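PDB 5GVV: glycosyl transferase family 8 from Streptococcus pneumoniae, which transfers galactose from UDP-galactose to the terminal glucose of the already glycosylated serine-rich repeat protein PsrP, a step in its O-glycosylation. Local coordinates for residues G176-S179 and I180-L184. Residues are numbered along the deposited sequence; the frame is centred on the assembly and turned at random.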
loop_
_atom_site.group_PDB
_atom_site.type_symbol
_atom_site.label_atom_id
_atom_site.label_comp_id
_atom_site.label_asym_id
_atom_site.label_seq_id
_atom_site.Cartn_x
_atom_site.Cartn_y
_atom_site.Cartn_z
ATOM N N GLY A 176 4.644 -10.470 -24.255
ATOM C CA GLY A 176 5.466 -9.281 -24.077
ATOM C C GLY A 176 6.957 -9.478 -23.872
ATOM O O GLY A 176 7.616 -10.171 -24.650
ATOM N N ASP A 177 7.481 -8.851 -22.818
ATOM C CA ASP A 177 8.901 -8.906 -22.474
ATOM C C ASP A 177 9.426 -10.335 -22.384
ATOM O O ASP A 177 10.577 -10.611 -22.737
ATOM C CB ASP A 177 9.136 -8.200 -21.137
ATOM C CG ASP A 177 8.332 -8.819 -20.002
ATOM O OD1 ASP A 177 7.084 -8.768 -20.053
ATOM O OD2 ASP A 177 8.948 -9.351 -19.054
ATOM N N GLN A 178 8.576 -11.235 -21.897
ATOM C CA GLN A 178 8.943 -12.632 -21.742
ATOM C C GLN A 178 9.160 -13.275 -23.106
ATOM O O GLN A 178 10.153 -13.977 -23.316
ATOM C CB GLN A 178 7.863 -13.380 -20.958
ATOM C CG GLN A 178 8.186 -14.844 -20.702
ATOM C CD GLN A 178 7.271 -15.465 -19.669
ATOM O OE1 GLN A 178 7.196 -14.997 -18.534
ATOM N NE2 GLN A 178 6.568 -16.522 -20.056
ATOM N N SER A 179 8.232 -13.033 -24.029
ATOM C CA SER A 179 8.375 -13.505 -25.407
ATOM C C SER A 179 9.652 -12.965 -26.045
ATOM O O SER A 179 10.311 -13.659 -26.824
ATOM C CB SER A 179 7.165 -13.093 -26.250
ATOM O OG SER A 179 6.000 -13.805 -25.880
ATOM N N ILE A 180 9.995 -11.724 -25.712
ATOM C CA ILE A 180 11.200 -11.089 -26.238
ATOM C C ILE A 180 12.458 -11.761 -25.689
ATOM O O ILE A 180 13.406 -12.034 -26.433
ATOM C CB ILE A 180 11.242 -9.585 -25.893
ATOM C CG1 ILE A 180 10.005 -8.862 -26.440
ATOM C CG2 ILE A 180 12.521 -8.954 -26.418
ATOM C CD1 ILE A 180 9.772 -9.074 -27.927
ATOM N N LEU A 181 12.463 -12.015 -24.383
ATOM C CA LEU A 181 13.601 -12.648 -23.717
ATOM C C LEU A 181 13.881 -14.056 -24.255
ATOM O O LEU A 181 15.038 -14.441 -24.447
ATOM C CB LEU A 181 13.369 -12.694 -22.204
ATOM C CG LEU A 181 13.562 -11.379 -21.450
ATOM C CD1 LEU A 181 12.803 -11.388 -20.137
ATOM C CD2 LEU A 181 15.034 -11.130 -21.201
ATOM N N ASN A 182 12.824 -14.822 -24.496
ATOM C CA ASN A 182 12.976 -16.160 -25.054
ATOM C C ASN A 182 13.430 -16.122 -26.511
ATOM O O ASN A 182 14.226 -16.959 -26.951
ATOM C CB ASN A 182 11.668 -16.936 -24.921
ATOM C CG ASN A 182 11.502 -17.551 -23.553
ATOM O OD1 ASN A 182 11.912 -18.687 -23.322
ATOM N ND2 ASN A 182 10.917 -16.799 -22.629
HETATM N N MSE A 183 12.914 -15.170 -27.255
HETATM C CA MSE A 183 13.292 -15.063 -28.653
HETATM C C MSE A 183 14.718 -14.607 -28.804
HETATM O O MSE A 183 15.261 -14.839 -29.858
HETATM C CB MSE A 183 12.306 -14.174 -29.370
HETATM C CG MSE A 183 12.854 -13.347 -30.512
HETATM SE SE MSE A 183 11.415 -12.559 -31.493
HETATM C CE MSE A 183 9.910 -12.944 -30.307
ATOM N N LEU A 184 15.310 -13.942 -27.827
ATOM C CA LEU A 184 16.689 -13.471 -27.910
ATOM C C LEU A 184 17.701 -14.491 -27.390
ATOM O O LEU A 184 18.830 -14.560 -27.882
ATOM C CB LEU A 184 16.848 -12.153 -27.143
ATOM C CG LEU A 184 18.216 -11.470 -27.226
ATOM C CD1 LEU A 184 18.472 -10.912 -28.621
ATOM C CD2 LEU A 184 18.359 -10.379 -26.179
#
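The N182 carboxamide reaches back over the backbone carbonyl of Q178, one helical turn earlier, and gives it a nearly straight hydrogen bond, ND2 of N182 to O of Q178 at 3.0 Å with an N-H...O angle of 174°. The acceptor lies in the plane of the donor amide, yet the donor stands 44° above the carbonyl plane, well off a lone pair. The routine helical bond from N182 N reaches the same oxygen from the opposite face, so two donors of one residue grip Q178 O. Chi1 of N182, -82°, sets CG beside its own backbone N, which brings ND2 to the carbonyl that N182 N already uses. Alongside runs the extended Q178 chain, its CG 3.9 Å from N182 ND2. The backbone nitrogens of F141 and A143 bind the carboxamide oxygens, OD1 of N182 and OE1 of Q178 respectively, and so fix the far ends of both amides. Both segments belong to helix 176-185 of the family 8, GT-A-type catalytic domain, and the Q178 side chain comes to about 5 Å from bound UDP. D177 forms a salt bridge through OD2 to R90, a residue of the UDP pocket, while its carbonyl accepts from L181 N at 2.9 Å. L181 folds its CG to 3.3 Å from D177 O, laying aliphatic carbon beside that carbonyl. I180 does likewise at G176: CG1 sits 3.3 Å from G176 O, which also accepts from I180 N, and the side chain packs on L162 and T166 of helix 158-167. Selenomethionine M183 bends at its third torsion, curling its methyl CE back to 3.6 Å from S179 O, which also accepts from M183 N.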